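Local coordinates for protein ULam111 (Flavobacterium sp., PDB 5WUT) that probably hydrolyses the glycosidic bonds of laminarin, a beta-1,3-glucan, as a family 16 glycoside hydrolase with a beta-jelly-roll fold, at residues Q115-I119 with P195-F200; F133-H137 with K171-F175. One frame throughout, in Å; residues are numbered along the deposited sequence.

Contact 1 (Q115-I119 with P195-F200)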
ATOM      1  N   GLN A 115      22.308 -13.273 -15.170  1.00 13.71           N
ATOM      2  CA  GLN A 115      22.525 -12.238 -16.181  1.00 13.48           C
ATOM      3  C   GLN A 115      21.230 -11.883 -16.905  1.00 14.14           C
ATOM      4  O   GLN A 115      21.014 -10.731 -17.295  1.00 14.97           O
ATOM      5  CB  GLN A 115      23.592 -12.686 -17.189  1.00 15.75           C
ATOM      6  CG  GLN A 115      23.887 -11.679 -18.299  1.00 18.06           C
ATOM      7  CD  GLN A 115      24.695 -10.485 -17.822  1.00 23.57           C
ATOM      8  OE1 GLN A 115      25.410 -10.556 -16.819  1.00 25.06           O
ATOM      9  NE2 GLN A 115      24.587  -9.373 -18.547  1.00 24.38           N
ATOM     10  N   CYS A 116      20.361 -12.874 -17.063  1.00 12.60           N
ATOM     11  CA  CYS A 116      19.099 -12.691 -17.778  1.00 13.28           C
ATOM     12  C   CYS A 116      18.163 -11.735 -17.053  1.00 11.51           C
ATOM     13  O   CYS A 116      17.291 -11.127 -17.668  1.00 10.85           O
ATOM     14  CB  CYS A 116      18.390 -14.033 -17.969  1.00 11.18           C
ATOM     15  SG  CYS A 116      17.959 -14.859 -16.423  1.00 13.26           S
ATOM     16  N   GLY A 117      18.342 -11.601 -15.744  1.00 11.31           N
ATOM     17  CA  GLY A 117      17.435 -10.786 -14.953  1.00 12.30           C
ATOM     18  C   GLY A 117      16.194 -11.519 -14.456  1.00  9.75           C
ATOM     19  O   GLY A 117      15.697 -12.474 -15.083  1.00 10.76           O
ATOM     20  N   GLU A 118      15.678 -11.051 -13.319  1.00  7.71           N
ATOM     21  CA  GLU A 118      14.511 -11.639 -12.682  1.00  6.98           C
ATOM     22  C   GLU A 118      13.696 -10.535 -12.029  1.00  8.90           C
ATOM     23  O   GLU A 118      14.271  -9.613 -11.445  1.00 10.00           O
ATOM     24  CB  GLU A 118      14.943 -12.679 -11.640  1.00 11.24           C
ATOM     25  CG  GLU A 118      13.806 -13.253 -10.790  1.00  9.54           C
ATOM     26  CD  GLU A 118      14.272 -14.289  -9.771  1.00 11.23           C
ATOM     27  OE1 GLU A 118      15.356 -14.885  -9.949  1.00 13.34           O
ATOM     28  OE2 GLU A 118      13.552 -14.511  -8.786  1.00 10.39           O
ATOM     29  N   ILE A 119      12.373 -10.625 -12.137  1.00  9.14           N
ATOM     30  CA  ILE A 119      11.453  -9.685 -11.483  1.00  8.41           C
ATOM     31  C   ILE A 119      10.525 -10.459 -10.555  1.00  8.90           C
ATOM     32  O   ILE A 119       9.764 -11.307 -11.015  1.00  8.19           O
ATOM     33  CB  ILE A 119      10.585  -8.889 -12.498  1.00  8.84           C
ATOM     34  CG1 ILE A 119      11.441  -8.332 -13.639  1.00 10.10           C
ATOM     35  CG2 ILE A 119       9.776  -7.779 -11.760  1.00  9.25           C
ATOM     36  CD1 ILE A 119      10.630  -7.701 -14.751  1.00  7.54           C
ATOM     37  N   PRO A 195      19.187  -5.658 -16.914  1.00 10.84           N
ATOM     38  CA  PRO A 195      18.900  -6.579 -18.015  1.00 11.89           C
ATOM     39  C   PRO A 195      17.440  -6.493 -18.459  1.00 11.75           C
ATOM     40  O   PRO A 195      16.932  -7.471 -19.004  1.00 12.48           O
ATOM     41  CB  PRO A 195      19.184  -7.948 -17.398  1.00 11.87           C
ATOM     42  CG  PRO A 195      18.816  -7.746 -15.936  1.00 12.19           C
ATOM     43  CD  PRO A 195      19.301  -6.362 -15.621  1.00 11.46           C
ATOM     44  N   TYR A 196      16.775  -5.369 -18.209  1.00 11.20           N
ATOM     45  CA  TYR A 196      15.325  -5.314 -18.368  1.00  9.57           C
ATOM     46  C   TYR A 196      14.830  -4.637 -19.651  1.00  9.40           C
ATOM     47  O   TYR A 196      13.667  -4.243 -19.723  1.00 10.81           O
ATOM     48  CB  TYR A 196      14.707  -4.629 -17.137  1.00  9.36           C
ATOM     49  CG  TYR A 196      15.035  -5.401 -15.875  1.00  9.24           C
ATOM     50  CD1 TYR A 196      14.492  -6.659 -15.657  1.00  8.42           C
ATOM     51  CD2 TYR A 196      15.912  -4.898 -14.927  1.00  9.95           C
ATOM     52  CE1 TYR A 196      14.801  -7.395 -14.527  1.00  7.16           C
ATOM     53  CE2 TYR A 196      16.230  -5.637 -13.776  1.00  9.04           C
ATOM     54  CZ  TYR A 196      15.664  -6.887 -13.586  1.00  9.06           C
ATOM     55  OH  TYR A 196      15.975  -7.630 -12.470  1.00  8.88           O
ATOM     56  N   ASP A 197      15.704  -4.511 -20.654  1.00 12.04           N
ATOM     57  CA  ASP A 197      15.294  -4.024 -21.967  1.00 12.71           C
ATOM     58  C   ASP A 197      15.241  -5.181 -22.958  1.00 13.48           C
ATOM     59  O   ASP A 197      15.887  -5.171 -24.012  1.00 13.65           O
ATOM     60  CB  ASP A 197      16.238  -2.919 -22.458  1.00 12.80           C
ATOM     61  CG  ASP A 197      16.269  -1.721 -21.527  1.00 13.11           C
ATOM     62  OD1 ASP A 197      15.207  -1.347 -20.988  1.00 10.27           O
ATOM     63  OD2 ASP A 197      17.360  -1.140 -21.362  1.00 14.35           O
ATOM     64  N   GLN A 198      14.466  -6.196 -22.581  1.00 11.99           N
ATOM     65  CA  GLN A 198      14.234  -7.378 -23.404  1.00  9.24           C
ATOM     66  C   GLN A 198      12.897  -7.963 -22.976  1.00 10.40           C
ATOM     67  O   GLN A 198      12.368  -7.601 -21.924  1.00 10.76           O
ATOM     68  CB  GLN A 198      15.350  -8.405 -23.233  1.00 12.43           C
ATOM     69  CG  GLN A 198      15.436  -8.937 -21.816  1.00 11.10           C
ATOM     70  CD  GLN A 198      16.260 -10.202 -21.689  1.00 13.24           C
ATOM     71  OE1 GLN A 198      16.325 -11.030 -22.607  1.00 15.61           O
ATOM     72  NE2 GLN A 198      16.914 -10.354 -20.544  1.00 12.79           N
ATOM     73  N   PRO A 199      12.336  -8.876 -23.780  1.00 11.06           N
ATOM     74  CA  PRO A 199      11.122  -9.555 -23.315  1.00 10.87           C
ATOM     75  C   PRO A 199      11.417 -10.437 -22.101  1.00  9.42           C
ATOM     76  O   PRO A 199      12.544 -10.934 -21.950  1.00 11.43           O
ATOM     77  CB  PRO A 199      10.699 -10.406 -24.523  1.00 14.07           C
ATOM     78  CG  PRO A 199      11.434  -9.796 -25.708  1.00 13.51           C
ATOM     79  CD  PRO A 199      12.725  -9.300 -25.139  1.00 12.72           C
ATOM     80  N   PHE A 200      10.407 -10.599 -21.253  1.00  9.05           N
ATOM     81  CA  PHE A 200      10.467 -11.492 -20.099  1.00  9.75           C
ATOM     82  C   PHE A 200       9.297 -12.464 -20.158  1.00  9.74           C
ATOM     83  O   PHE A 200       8.298 -12.166 -20.795  1.00 10.04           O
ATOM     84  CB  PHE A 200      10.421 -10.682 -18.791  1.00  9.71           C
ATOM     85  CG  PHE A 200      11.776 -10.217 -18.308  1.00  9.28           C
ATOM     86  CD1 PHE A 200      12.548  -9.345 -19.074  1.00 10.28           C
ATOM     87  CD2 PHE A 200      12.261 -10.633 -17.076  1.00  9.07           C
ATOM     88  CE1 PHE A 200      13.807  -8.951 -18.633  1.00  8.69           C
ATOM     89  CE2 PHE A 200      13.500 -10.224 -16.633  1.00 10.35           C
ATOM     90  CZ  PHE A 200      14.274  -9.390 -17.419  1.00  9.15           C
TER
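Y196 reaches from the 195-200 loop to the start of strand 118-123 and gives its hydroxyl to the backbone there: Y196 OH donates to E118 O over 2.8 Å. The donor stands above the carbonyl plane, 44° out of it, and not on a lone pair. With CG anti to its own carbonyl carbon (chi1 -60°), Y196 lays its ring across its neighbour in sequence, and P195 CG sits over the ring centre. That same proline carbon comes to 3.5 Å from G117 CA. G117, with no side chain, leaves room for that carbon, and its backbone angles by themselves call for glycine.

I119 serves two rings at once. Its CG1 lies alongside the Y196 ring, 3.6 Å from Y196 CE1, the two chains pointing opposite ways, while its CD1 sits over one face of F200, 4.1 Å from F200 CD2, the side chains roughly perpendicular. The far end of F200 rests beside two backbone oxygens, CE2 3.5 Å from G117 O and CZ equally near C116 O. P195 O and Q198 O lie in plane at its edge. Of these, P195 O also accepts a bond from Q198 NE2 at 3.3 Å, in the carbonyl plane; that amide nitrogen has a second partner in N107.

A phenylalanine in place of Y196 would probably leave E118 O without its hydroxyl donor and the end of the ring without its polar tether.

E118 opens a Glu-Ile-Asp-Ile-Leu-Glu run that matches the family 16 signature, whose first and last glutamates serve in relatives as nucleophile and acid/base. E118 starts away from the loop, and its OE1 is hydrogen-bonded to W113. The chemistry, one directed hydrogen bond set among apolar contacts, probably helps to hold the backbone of the likely active-site strand.

Contact 2 (F133-H137 with K171-F175)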
ATOM      1  N   PHE A 133       7.326  -9.507  -0.371  1.00  9.97           N
ATOM      2  CA  PHE A 133       8.626  -9.054  -0.852  1.00 11.24           C
ATOM      3  C   PHE A 133       8.516  -8.729  -2.328  1.00 11.79           C
ATOM      4  O   PHE A 133       7.806  -9.423  -3.047  1.00 11.92           O
ATOM      5  CB  PHE A 133       9.692 -10.129  -0.613  1.00 15.03           C
ATOM      6  CG  PHE A 133       9.813 -10.557   0.825  1.00 17.68           C
ATOM      7  CD1 PHE A 133       8.947 -11.501   1.366  1.00 17.94           C
ATOM      8  CD2 PHE A 133      10.794 -10.017   1.636  1.00 19.57           C
ATOM      9  CE1 PHE A 133       9.054 -11.889   2.695  1.00 19.07           C
ATOM     10  CE2 PHE A 133      10.903 -10.404   2.965  1.00 20.27           C
ATOM     11  CZ  PHE A 133      10.032 -11.341   3.487  1.00 22.45           C
ATOM     12  N   THR A 134       9.176  -7.658  -2.761  1.00  9.19           N
ATOM     13  CA  THR A 134       9.266  -7.291  -4.175  1.00  8.13           C
ATOM     14  C   THR A 134      10.733  -7.060  -4.465  1.00 10.74           C
ATOM     15  O   THR A 134      11.385  -6.314  -3.734  1.00  9.70           O
ATOM     16  CB  THR A 134       8.451  -6.036  -4.504  1.00  9.17           C
ATOM     17  OG1 THR A 134       8.843  -4.974  -3.623  1.00 10.22           O
ATOM     18  CG2 THR A 134       6.973  -6.307  -4.320  1.00 10.59           C
ATOM     19  N   SER A 135      11.260  -7.718  -5.502  1.00  9.86           N
ATOM     20  CA  SER A 135      12.707  -7.797  -5.704  1.00  9.88           C
ATOM     21  C   SER A 135      13.115  -7.888  -7.157  1.00 10.55           C
ATOM     22  O   SER A 135      12.315  -8.256  -8.029  1.00 10.29           O
ATOM     23  CB  SER A 135      13.300  -9.016  -4.990  1.00 11.54           C
ATOM     24  OG  SER A 135      12.725  -9.233  -3.715  1.00 14.07           O
ATOM     25  N   LEU A 136      14.394  -7.603  -7.379  1.00  8.47           N
ATOM     26  CA  LEU A 136      15.079  -7.821  -8.659  1.00  9.11           C
ATOM     27  C   LEU A 136      16.312  -8.677  -8.416  1.00  9.30           C
ATOM     28  O   LEU A 136      16.956  -8.535  -7.390  1.00 10.40           O
ATOM     29  CB  LEU A 136      15.516  -6.510  -9.311  1.00  8.97           C
ATOM     30  CG  LEU A 136      14.466  -5.525  -9.825  1.00 12.71           C
ATOM     31  CD1 LEU A 136      13.346  -6.172 -10.627  1.00 12.13           C
ATOM     32  CD2 LEU A 136      13.923  -4.729  -8.671  1.00 13.16           C
ATOM     33  N   HIS A 137      16.630  -9.559  -9.360  1.00  9.13           N
ATOM     34  CA  HIS A 137      17.901 -10.280  -9.357  1.00 11.72           C
ATOM     35  C   HIS A 137      18.583 -10.033 -10.687  1.00 10.66           C
ATOM     36  O   HIS A 137      17.953 -10.134 -11.749  1.00 10.88           O
ATOM     37  CB  HIS A 137      17.703 -11.778  -9.147  1.00 11.03           C
ATOM     38  CG  HIS A 137      17.064 -12.107  -7.845  1.00 11.86           C
ATOM     39  ND1 HIS A 137      17.786 -12.517  -6.745  1.00 12.95           N
ATOM     40  CD2 HIS A 137      15.771 -12.048  -7.451  1.00 10.58           C
ATOM     41  CE1 HIS A 137      16.959 -12.717  -5.734  1.00 16.10           C
ATOM     42  NE2 HIS A 137      15.731 -12.435  -6.137  1.00 12.54           N
ATOM     43  N   LYS A 171      12.495   2.575 -15.407  1.00 11.58           N
ATOM     44  CA  LYS A 171      12.286   2.168 -14.026  1.00 13.16           C
ATOM     45  C   LYS A 171      11.317   1.012 -13.868  1.00 13.68           C
ATOM     46  O   LYS A 171      10.545   0.686 -14.777  1.00 12.10           O
ATOM     47  CB  LYS A 171      11.800   3.347 -13.184  1.00 15.17           C
ATOM     48  CG  LYS A 171      10.545   3.974 -13.683  1.00 18.84           C
ATOM     49  CD  LYS A 171       9.986   4.930 -12.646  1.00 26.06           C
ATOM     50  CE  LYS A 171       8.787   5.653 -13.209  1.00 23.57           C
ATOM     51  NZ  LYS A 171       7.630   4.738 -13.363  1.00 27.36           N
ATOM     52  N   MET A 172      11.380   0.399 -12.691  1.00 10.03           N
ATOM     53  CA  MET A 172      10.502  -0.690 -12.311  1.00  8.55           C
ATOM     54  C   MET A 172       9.757  -0.302 -11.042  1.00  9.63           C
ATOM     55  O   MET A 172      10.377  -0.190  -9.977  1.00 12.02           O
ATOM     56  CB  MET A 172      11.313  -1.967 -12.082  1.00  9.44           C
ATOM     57  CG  MET A 172      10.494  -3.245 -12.040  1.00 11.11           C
ATOM     58  SD  MET A 172      10.078  -3.814 -13.702  1.00 12.76           S
ATOM     59  CE  MET A 172      11.675  -4.322 -14.321  1.00 11.79           C
ATOM     60  N   ASP A 173       8.449  -0.086 -11.156  1.00  8.86           N
ATOM     61  CA  ASP A 173       7.595   0.226 -10.002  1.00  9.55           C
ATOM     62  C   ASP A 173       6.823  -1.019  -9.585  1.00  9.64           C
ATOM     63  O   ASP A 173       6.304  -1.737 -10.450  1.00 11.82           O
ATOM     64  CB  ASP A 173       6.574   1.321 -10.327  1.00 12.32           C
ATOM     65  CG  ASP A 173       7.171   2.714 -10.432  1.00 14.85           C
ATOM     66  OD1 ASP A 173       6.591   3.523 -11.181  1.00 18.59           O
ATOM     67  OD2 ASP A 173       8.166   3.036  -9.766  1.00 12.98           O
ATOM     68  N   PHE A 174       6.716  -1.265  -8.281  1.00  6.52           N
ATOM     69  CA  PHE A 174       5.974  -2.413  -7.773  1.00  8.49           C
ATOM     70  C   PHE A 174       4.775  -1.949  -6.952  1.00 10.03           C
ATOM     71  O   PHE A 174       4.918  -1.039  -6.124  1.00  9.71           O
ATOM     72  CB  PHE A 174       6.870  -3.297  -6.891  1.00  9.00           C
ATOM     73  CG  PHE A 174       8.033  -3.945  -7.616  1.00  8.64           C
ATOM     74  CD1 PHE A 174       9.157  -3.204  -7.970  1.00  8.71           C
ATOM     75  CD2 PHE A 174       8.029  -5.318  -7.877  1.00  8.35           C
ATOM     76  CE1 PHE A 174      10.245  -3.818  -8.618  1.00  9.09           C
ATOM     77  CE2 PHE A 174       9.100  -5.928  -8.511  1.00 10.43           C
ATOM     78  CZ  PHE A 174      10.206  -5.180  -8.887  1.00  9.62           C
ATOM     79  N   PHE A 175       3.613  -2.565  -7.174  1.00  8.35           N
ATOM     80  CA  PHE A 175       2.371  -2.183  -6.500  1.00  9.03           C
ATOM     81  C   PHE A 175       1.696  -3.357  -5.828  1.00 12.17           C
ATOM     82  O   PHE A 175       1.607  -4.446  -6.395  1.00 13.52           O
ATOM     83  CB  PHE A 175       1.368  -1.556  -7.487  1.00  9.52           C
ATOM     84  CG  PHE A 175       1.910  -0.414  -8.289  1.00 10.61           C
ATOM     85  CD1 PHE A 175       2.686  -0.641  -9.419  1.00  9.61           C
ATOM     86  CD2 PHE A 175       1.595   0.897  -7.955  1.00 10.52           C
ATOM     87  CE1 PHE A 175       3.178   0.411 -10.157  1.00 12.13           C
ATOM     88  CE2 PHE A 175       2.064   1.954  -8.698  1.00 13.13           C
ATOM     89  CZ  PHE A 175       2.866   1.718  -9.809  1.00 11.04           C
TER
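F174 and the pair T134 and L136 make up most of this contact, and the touching is mostly apolar. T134 meets the near part of the ring: its CB is 3.5 Å from F174 CD2, the two side chains side by side but oppositely directed. The threonine torsion (chi1 54°) sets CG2 beside the backbone N, where it too lies against the ring, 3.8 Å from F174 CD2. L136 takes the far end. Its CD1 comes in at the ring edge, in plane, 3.7 Å from F174 CZ, and its CD2 is 3.8 Å from F174 CE1, so both methyls gather at the CZ end of the ring. L136 CD1 also makes a looser contact with M172 CG at 4.3 Å.

Polar atoms contribute little across the gap, and no hydrogen bond joins the two segments. S135 O does come within 3.8 Å of F174 CZ, but S135 turns its side chain the other way, and its OG bonds to T148. Charge is confined to one strand and its approach: K171 NZ forms a salt bridge with D173 OD1 at 2.7 Å, met from above the carboxylate plane, while D173 OD2 bonds to T183. R152 of the second subunit makes only a long, weak ion pair with D173.

The axes of 133-137 and 172-175 pass 8.6 Å apart with their directions at 157°, nearly antiparallel, with no backbone hydrogen bond between them, meeting chiefly through side chains, as expected of facing layers in a jelly-roll sandwich. Strand 131-137 pairs with 118-123 and 148-152, whereas 172-176 lies between 161-167 and 179-184. Y182 and F184 from 179-184 and I165 from 161-167 close round the same apolar filling, and F175 on the other face of its strand packs on R152 of the second subunit.

How the contacts relate
Both contacts are buried and lie side by side, centres about 12 Å apart, with 133-137 and 171-175 nested inside the loop that contact 1 closes. Strands 118-123 and 131-137 are neighbours, and E118 O, besides its bond in contact 1, probably accepts from H137 N. Y196 OH, the donor to E118 O, also lies 3.3 Å from H137 O, a probable second and longer bond sharing its one proton. The apolar cores join where I119 CD1 packs on M172 CE, 3.6 Å away. Their chemistry differs with place: contact 1 ties a loop to a strand start and mixes backbone oxygens with rings, whereas contact 2 joins two strands chiefly by hydrocarbon, K171 and D173 making no contact across it.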